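Heat-inducible transcription repressor hrcA homolog (Thermotoga maritima, PDB 1STZ) represses transcription of heat shock genes, probably the class I operons grpE-dnaK-dnaJ and groELS, by binding the CIRCE element of their DNA. Local coordinates at the interface of chains A and B. Sequence-based numbering; all coordinates share one arbitrary frame. Chains: chain A/B, Heat-inducible transcription repressor hrcA homolog.

Contact 1: the interface of chains A and B. Residues chain A 100-102, 130, 316, 319-320; chain B 179-180.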
ATOM      1  N   GLU A 100      -9.694   9.573 -13.062  1.00 54.30           N
ATOM      2  CA  GLU A 100      -9.820   8.778 -11.841  1.00 53.35           C
ATOM      3  C   GLU A 100      -9.029   9.470 -10.740  1.00 51.85           C
ATOM      4  O   GLU A 100      -9.580  10.281 -10.002  1.00 52.46           O
ATOM      5  CB  GLU A 100      -9.333   7.334 -12.056  1.00 53.36           C
ATOM      6  CG  GLU A 100      -9.319   6.475 -10.795  1.00 54.37           C
ATOM      7  CD  GLU A 100      -8.308   5.334 -10.833  1.00 54.62           C
ATOM      8  OE1 GLU A 100      -7.125   5.545 -10.478  1.00 52.35           O
ATOM      9  OE2 GLU A 100      -8.710   4.213 -11.208  1.00 56.37           O
ATOM     10  N   ALA A 101      -7.729   9.179 -10.672  1.00 50.01           N
ATOM     11  CA  ALA A 101      -6.916   9.501  -9.512  1.00 47.70           C
ATOM     12  C   ALA A 101      -7.542   8.885  -8.265  1.00 45.58           C
ATOM     13  O   ALA A 101      -8.193   9.579  -7.472  1.00 45.66           O
ATOM     14  CB  ALA A 101      -6.766  11.002  -9.368  1.00 48.05           C
ATOM     15  N   ASP A 102      -7.361   7.570  -8.121  1.00 42.51           N
ATOM     16  CA  ASP A 102      -7.716   6.848  -6.901  1.00 40.00           C
ATOM     17  C   ASP A 102      -6.456   6.167  -6.361  1.00 38.17           C
ATOM     18  O   ASP A 102      -6.101   5.067  -6.769  1.00 36.59           O
ATOM     19  CB  ASP A 102      -8.819   5.836  -7.173  1.00 39.40           C
ATOM     20  CG  ASP A 102      -9.211   5.039  -5.940  1.00 39.35           C
ATOM     21  OD1 ASP A 102      -8.458   4.992  -4.947  1.00 36.85           O
ATOM     22  OD2 ASP A 102     -10.273   4.394  -5.889  1.00 40.49           O
ATOM     23  N   LEU A 130     -11.701  -2.141  -0.413  1.00 21.59           N
ATOM     24  CA  LEU A 130     -11.939  -0.768  -0.848  1.00 20.99           C
ATOM     25  C   LEU A 130     -13.417  -0.451  -1.103  1.00 20.28           C
ATOM     26  O   LEU A 130     -13.801   0.701  -1.107  1.00 20.83           O
ATOM     27  CB  LEU A 130     -11.151  -0.476  -2.122  1.00 20.52           C
ATOM     28  CG  LEU A 130      -9.637  -0.566  -2.047  1.00 21.21           C
ATOM     29  CD1 LEU A 130      -9.027  -0.050  -3.338  1.00 20.71           C
ATOM     30  CD2 LEU A 130      -9.091   0.185  -0.830  1.00 22.43           C
ATOM     31  N   ARG A 316     -17.511   4.950  -6.539  1.00 20.16           N
ATOM     32  CA  ARG A 316     -16.305   4.341  -5.969  1.00 19.63           C
ATOM     33  C   ARG A 316     -16.213   2.878  -6.408  1.00 18.71           C
ATOM     34  O   ARG A 316     -15.166   2.444  -6.879  1.00 18.28           O
ATOM     35  CB  ARG A 316     -16.288   4.489  -4.443  1.00 19.47           C
ATOM     36  CG  ARG A 316     -15.130   3.808  -3.720  1.00 20.45           C
ATOM     37  CD  ARG A 316     -15.429   3.417  -2.270  1.00 22.37           C
ATOM     38  NE  ARG A 316     -16.592   2.530  -2.149  1.00 23.99           N
ATOM     39  CZ  ARG A 316     -17.217   2.219  -1.010  1.00 25.35           C
ATOM     40  NH1 ARG A 316     -16.815   2.716   0.145  1.00 27.08           N
ATOM     41  NH2 ARG A 316     -18.276   1.416  -1.028  1.00 26.40           N
ATOM     42  N   ARG A 319     -15.336   2.439 -10.143  1.00 17.75           N
ATOM     43  CA  ARG A 319     -13.956   2.821 -10.389  1.00 17.63           C
ATOM     44  C   ARG A 319     -12.971   1.742  -9.939  1.00 16.97           C
ATOM     45  O   ARG A 319     -12.046   1.414 -10.666  1.00 16.47           O
ATOM     46  CB  ARG A 319     -13.675   4.116  -9.659  1.00 18.43           C
ATOM     47  CG  ARG A 319     -12.262   4.637  -9.734  1.00 21.13           C
ATOM     48  CD  ARG A 319     -11.888   5.434  -8.498  1.00 23.97           C
ATOM     49  NE  ARG A 319     -12.963   6.346  -8.172  1.00 28.68           N
ATOM     50  CZ  ARG A 319     -13.378   6.683  -6.957  1.00 28.97           C
ATOM     51  NH1 ARG A 319     -12.799   6.237  -5.853  1.00 27.00           N
ATOM     52  NH2 ARG A 319     -14.396   7.516  -6.855  1.00 31.23           N
ATOM     53  N   VAL A 320     -13.160   1.235  -8.731  1.00 16.06           N
ATOM     54  CA  VAL A 320     -12.276   0.253  -8.151  1.00 16.69           C
ATOM     55  C   VAL A 320     -12.371  -1.075  -8.915  1.00 17.21           C
ATOM     56  O   VAL A 320     -11.357  -1.709  -9.156  1.00 16.83           O
ATOM     57  CB  VAL A 320     -12.582   0.027  -6.658  1.00 16.79           C
ATOM     58  CG1 VAL A 320     -11.811  -1.139  -6.113  1.00 18.16           C
ATOM     59  CG2 VAL A 320     -12.236   1.244  -5.870  1.00 17.13           C
TER
ATOM     60  N   GLN B 179      -8.987   9.203  -1.929  1.00 22.07           N
ATOM     61  CA  GLN B 179     -10.403   8.900  -1.832  1.00 23.29           C
ATOM     62  C   GLN B 179     -10.607   7.869  -0.709  1.00 24.18           C
ATOM     63  O   GLN B 179     -10.663   8.266   0.457  1.00 25.02           O
ATOM     64  CB  GLN B 179     -10.945   8.515  -3.212  1.00 23.15           C
ATOM     65  CG  GLN B 179     -10.702   9.676  -4.193  1.00 24.02           C
ATOM     66  CD  GLN B 179     -11.554   9.643  -5.441  1.00 25.95           C
ATOM     67  OE1 GLN B 179     -12.784   9.790  -5.379  1.00 27.87           O
ATOM     68  NE2 GLN B 179     -10.904   9.457  -6.588  1.00 27.48           N
ATOM     69  N   GLU B 180     -10.649   6.573  -1.009  1.00 24.99           N
ATOM     70  CA  GLU B 180     -10.836   5.561   0.047  1.00 25.40           C
ATOM     71  C   GLU B 180      -9.580   5.424   0.863  1.00 25.21           C
ATOM     72  O   GLU B 180      -8.477   5.567   0.345  1.00 25.46           O
ATOM     73  CB  GLU B 180     -11.139   4.153  -0.482  1.00 25.35           C
ATOM     74  CG  GLU B 180     -12.129   4.084  -1.600  1.00 25.57           C
ATOM     75  CD  GLU B 180     -11.458   4.261  -2.936  1.00 23.88           C
ATOM     76  OE1 GLU B 180     -11.595   5.359  -3.474  1.00 23.53           O
ATOM     77  OE2 GLU B 180     -10.806   3.316  -3.429  1.00 22.33           O
TER
HETATM   78  O   HOH W   1      -8.105   6.402  -2.771  1.00 36.70           O
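The loop of chain A that runs into helix 103-106 and the early part of helix 314-334 meet the loop that follows strand 169-177 in chain B. The side-chain amide NE2 of B:Gln179 donates to the backbone O of A:Ala101 at 2.9 Å. The acceptor lies in the amide plane, but the donor stands above the carbonyl plane. The same NE2 sits over the centre of the A:Arg319 guanidinium, and the two planes are 33° apart. A:Arg316 CA lies against the opposite face. At the guanidinium edge, in its plane, A:Arg319 NH1 gives a nearly straight hydrogen bond to A:Asp102 OD2 (3.1 Å), from above the carboxylate plane. A:Arg319 NH1 also forms a salt bridge with B:Glu180 OE1 at 2.8 Å, though its N-H does not point at that oxygen. B:Glu180 turns at chi2 (87°), which folds its carboxylate back toward A:Asp102. A:Asp102 OD2 and B:Glu180 OE2 are modelled 2.7 Å apart, a doubtful closeness for two carboxylates. A water joins A:Asp102 OD1 to B:Gln179 N and B:Glu180 O. An alanine in place of A:Arg319 would probably leave the two carboxylates without their positive mate and B:Gln179 without a flat surface beneath its amide. The whole interface is not an exact two-fold. The patch joins the two copies through polar groups, but the structure alone does not show whether this pairing serves the repressor.

Contact 2: the interface of chains A and B. Residues chain A 103-104, 107, 126, 129-130; chain B 180, 182, 184, 187, 216.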
ATOM      1  N   LEU A 103      -5.818   6.848  -5.421  1.00 36.30           N
ATOM      2  CA  LEU A 103      -4.517   6.477  -4.910  1.00 35.57           C
ATOM      3  C   LEU A 103      -4.528   5.050  -4.366  1.00 33.80           C
ATOM      4  O   LEU A 103      -3.620   4.259  -4.641  1.00 32.61           O
ATOM      5  CB  LEU A 103      -4.111   7.458  -3.791  1.00 36.03           C
ATOM      6  CG  LEU A 103      -2.772   8.198  -3.762  1.00 37.91           C
ATOM      7  CD1 LEU A 103      -1.956   7.742  -2.584  1.00 40.13           C
ATOM      8  CD2 LEU A 103      -1.955   8.081  -5.039  1.00 39.48           C
ATOM      9  N   ALA A 104      -5.568   4.730  -3.599  1.00 31.57           N
ATOM     10  CA  ALA A 104      -5.639   3.449  -2.913  1.00 30.75           C
ATOM     11  C   ALA A 104      -5.611   2.277  -3.890  1.00 29.86           C
ATOM     12  O   ALA A 104      -4.851   1.324  -3.709  1.00 28.62           O
ATOM     13  CB  ALA A 104      -6.875   3.385  -2.048  1.00 30.76           C
ATOM     14  N   THR A 107      -2.326   1.298  -5.766  1.00 28.60           N
ATOM     15  CA  THR A 107      -1.333   0.481  -5.069  1.00 28.37           C
ATOM     16  C   THR A 107      -1.362  -0.979  -5.480  1.00 28.74           C
ATOM     17  O   THR A 107      -0.467  -1.746  -5.107  1.00 27.36           O
ATOM     18  CB  THR A 107      -1.455   0.553  -3.538  1.00 28.23           C
ATOM     19  OG1 THR A 107      -2.658  -0.117  -3.093  1.00 27.91           O
ATOM     20  CG2 THR A 107      -1.538   2.004  -3.044  1.00 27.42           C
ATOM     21  N   LEU A 126      -8.125  -6.668  -2.276  1.00 19.62           N
ATOM     22  CA  LEU A 126      -8.074  -5.214  -2.384  1.00 19.07           C
ATOM     23  C   LEU A 126      -9.458  -4.670  -2.809  1.00 18.42           C
ATOM     24  O   LEU A 126      -9.925  -3.659  -2.292  1.00 16.81           O
ATOM     25  CB  LEU A 126      -7.013  -4.767  -3.379  1.00 18.67           C
ATOM     26  CG  LEU A 126      -6.854  -3.246  -3.492  1.00 19.87           C
ATOM     27  CD1 LEU A 126      -6.365  -2.636  -2.187  1.00 19.51           C
ATOM     28  CD2 LEU A 126      -5.878  -2.868  -4.600  1.00 22.25           C
ATOM     29  N   ARG A 129     -11.874  -4.972   0.182  1.00 21.71           N
ATOM     30  CA  ARG A 129     -11.533  -3.969   1.186  1.00 23.16           C
ATOM     31  C   ARG A 129     -11.961  -2.549   0.818  1.00 22.72           C
ATOM     32  O   ARG A 129     -12.547  -1.853   1.640  1.00 24.53           O
ATOM     33  CB  ARG A 129     -10.045  -3.982   1.455  1.00 23.60           C
ATOM     34  CG  ARG A 129      -9.633  -3.014   2.525  1.00 26.89           C
ATOM     35  CD  ARG A 129      -8.312  -3.348   3.152  1.00 30.49           C
ATOM     36  NE  ARG A 129      -7.261  -3.526   2.152  1.00 33.98           N
ATOM     37  CZ  ARG A 129      -5.954  -3.495   2.416  1.00 36.79           C
ATOM     38  NH1 ARG A 129      -5.514  -3.274   3.657  1.00 39.23           N
ATOM     39  NH2 ARG A 129      -5.075  -3.683   1.432  1.00 37.08           N
ATOM     40  N   LEU A 130     -11.701  -2.141  -0.413  1.00 21.59           N
ATOM     41  CA  LEU A 130     -11.939  -0.768  -0.848  1.00 20.99           C
ATOM     42  C   LEU A 130     -13.417  -0.451  -1.103  1.00 20.28           C
ATOM     43  O   LEU A 130     -13.801   0.701  -1.107  1.00 20.83           O
ATOM     44  CB  LEU A 130     -11.151  -0.476  -2.122  1.00 20.52           C
ATOM     45  CG  LEU A 130      -9.637  -0.566  -2.047  1.00 21.21           C
ATOM     46  CD1 LEU A 130      -9.027  -0.050  -3.338  1.00 20.71           C
ATOM     47  CD2 LEU A 130      -9.091   0.185  -0.830  1.00 22.43           C
TER
ATOM     48  N   GLU B 180     -10.649   6.573  -1.009  1.00 24.99           N
ATOM     49  CA  GLU B 180     -10.836   5.561   0.047  1.00 25.40           C
ATOM     50  C   GLU B 180      -9.580   5.424   0.863  1.00 25.21           C
ATOM     51  O   GLU B 180      -8.477   5.567   0.345  1.00 25.46           O
ATOM     52  CB  GLU B 180     -11.139   4.153  -0.482  1.00 25.35           C
ATOM     53  CG  GLU B 180     -12.129   4.084  -1.600  1.00 25.57           C
ATOM     54  CD  GLU B 180     -11.458   4.261  -2.936  1.00 23.88           C
ATOM     55  OE1 GLU B 180     -11.595   5.359  -3.474  1.00 23.53           O
ATOM     56  OE2 GLU B 180     -10.806   3.316  -3.429  1.00 22.33           O
ATOM     57  N   LEU B 182      -6.717   3.471   3.142  1.00 25.50           N
ATOM     58  CA  LEU B 182      -5.915   2.283   3.100  1.00 25.44           C
ATOM     59  C   LEU B 182      -5.021   2.318   4.331  1.00 25.27           C
ATOM     60  O   LEU B 182      -4.867   3.361   4.957  1.00 25.36           O
ATOM     61  CB  LEU B 182      -5.066   2.333   1.824  1.00 26.06           C
ATOM     62  CG  LEU B 182      -4.699   1.028   1.146  1.00 25.78           C
ATOM     63  CD1 LEU B 182      -5.919   0.183   0.920  1.00 25.96           C
ATOM     64  CD2 LEU B 182      -3.994   1.341  -0.156  1.00 27.34           C
ATOM     65  N   TRP B 184      -1.991   3.076   5.205  1.00 23.65           N
ATOM     66  CA  TRP B 184      -0.896   3.816   4.588  1.00 23.27           C
ATOM     67  C   TRP B 184       0.421   3.583   5.304  1.00 23.54           C
ATOM     68  O   TRP B 184       1.481   3.748   4.707  1.00 22.99           O
ATOM     69  CB  TRP B 184      -1.221   5.311   4.522  1.00 23.01           C
ATOM     70  CG  TRP B 184      -2.422   5.592   3.649  1.00 22.49           C
ATOM     71  CD1 TRP B 184      -3.651   6.045   4.056  1.00 23.13           C
ATOM     72  CD2 TRP B 184      -2.510   5.426   2.235  1.00 20.40           C
ATOM     73  NE1 TRP B 184      -4.493   6.168   2.975  1.00 22.84           N
ATOM     74  CE2 TRP B 184      -3.816   5.791   1.844  1.00 22.28           C
ATOM     75  CE3 TRP B 184      -1.619   4.992   1.248  1.00 22.20           C
ATOM     76  CZ2 TRP B 184      -4.248   5.734   0.516  1.00 21.41           C
ATOM     77  CZ3 TRP B 184      -2.051   4.944  -0.076  1.00 21.80           C
ATOM     78  CH2 TRP B 184      -3.348   5.325  -0.428  1.00 21.02           C
ATOM     79  N   ILE B 187       1.929   0.732   3.382  1.00 20.11           N
ATOM     80  CA  ILE B 187       2.452   1.261   2.120  1.00 19.84           C
ATOM     81  C   ILE B 187       3.795   1.961   2.339  1.00 19.34           C
ATOM     82  O   ILE B 187       4.724   1.762   1.552  1.00 18.98           O
ATOM     83  CB  ILE B 187       1.447   2.225   1.457  1.00 19.50           C
ATOM     84  CG1 ILE B 187       0.112   1.513   1.139  1.00 19.59           C
ATOM     85  CG2 ILE B 187       2.041   2.858   0.231  1.00 18.50           C
ATOM     86  CD1 ILE B 187       0.229   0.248   0.320  1.00 20.66           C
ATOM     87  N   PHE B 216       0.678   3.647  -8.228  1.00 14.35           N
ATOM     88  CA  PHE B 216       1.085   4.357  -7.037  1.00 14.52           C
ATOM     89  C   PHE B 216       2.616   4.569  -7.016  1.00 14.45           C
ATOM     90  O   PHE B 216       3.087   5.650  -6.781  1.00 13.80           O
ATOM     91  CB  PHE B 216       0.666   3.608  -5.760  1.00 14.71           C
ATOM     92  CG  PHE B 216       1.209   4.243  -4.511  1.00 16.12           C
ATOM     93  CD1 PHE B 216       0.620   5.381  -3.993  1.00 20.21           C
ATOM     94  CD2 PHE B 216       2.339   3.751  -3.901  1.00 17.33           C
ATOM     95  CE1 PHE B 216       1.133   5.988  -2.875  1.00 20.60           C
ATOM     96  CE2 PHE B 216       2.837   4.348  -2.778  1.00 18.46           C
ATOM     97  CZ  PHE B 216       2.248   5.466  -2.275  1.00 19.50           C
TER
HETATM   98  O   HOH W   2      -8.105   6.402  -2.771  1.00 36.70           O
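A:Thr107 OG1, which touches B:Leu182 CD2, donates a hydrogen bond to A:Ala104 O within its own chain, 2.7 Å long. The bond runs nearly along the C=O axis. With chi1 at 70°, OG1 lies between the backbone N and the carbonyl carbon, and CG2 is left to face B:Phe216. In this HrcA-family repressor the patch joins helix 103-106 and the end of helix 116-131 of chain A to the B:Leu182 loop and to helices 184-195 and 215-224 of chain B. B:Leu182 and A:Thr107 meet tip to tip. The two methyls of B:Leu182 part ways: CD2 goes to A:Thr107 and A:Ala104, while CD1 meets A:Leu130 CD2 at 3.6 Å. CD1 also lies over the centre of the A:Arg129 guanidinium face. Within chain B, CB of B:Leu182 rests on one face of the B:Trp184 ring, toward its rim. A:Leu103 CD1 touches the rims of two aromatic rings. A:Leu103 CD1 is 3.5 Å from B:Trp184 CH2 and 3.6 Å from B:Phe216 CE1. The other methyl, CD2, meets the B:Phe216 ring at its edge, in plane. B:Phe216 has CG anti to the backbone N (chi1 174°), and its CB packs on A:Thr107 CA at 3.8 Å. A water adds a polar link, 3.1 Å from A:Ala104 N and 3.2 Å from B:Glu180 O.

The C-alpha centres of contact 1 and contact 2 lie about 9 Å apart, and the shared A:Leu130 and B:Glu180 make them one continuous patch. One water is also common to them: it binds A:Asp102 and B:Gln179 in contact 1 and A:Ala104 in contact 2, with B:Glu180 O as its partner in both. Contact 1 is polar and charged, whereas contact 2 is mainly apolar. Helix 314-334 contributes to contact 1, and helices 184-195 and 215-224 to contact 2; helix 116-131 reaches both through A:Leu130. HrcA is known to dimerise, but the structure alone does not show that this asymmetric pairing is the functional dimer.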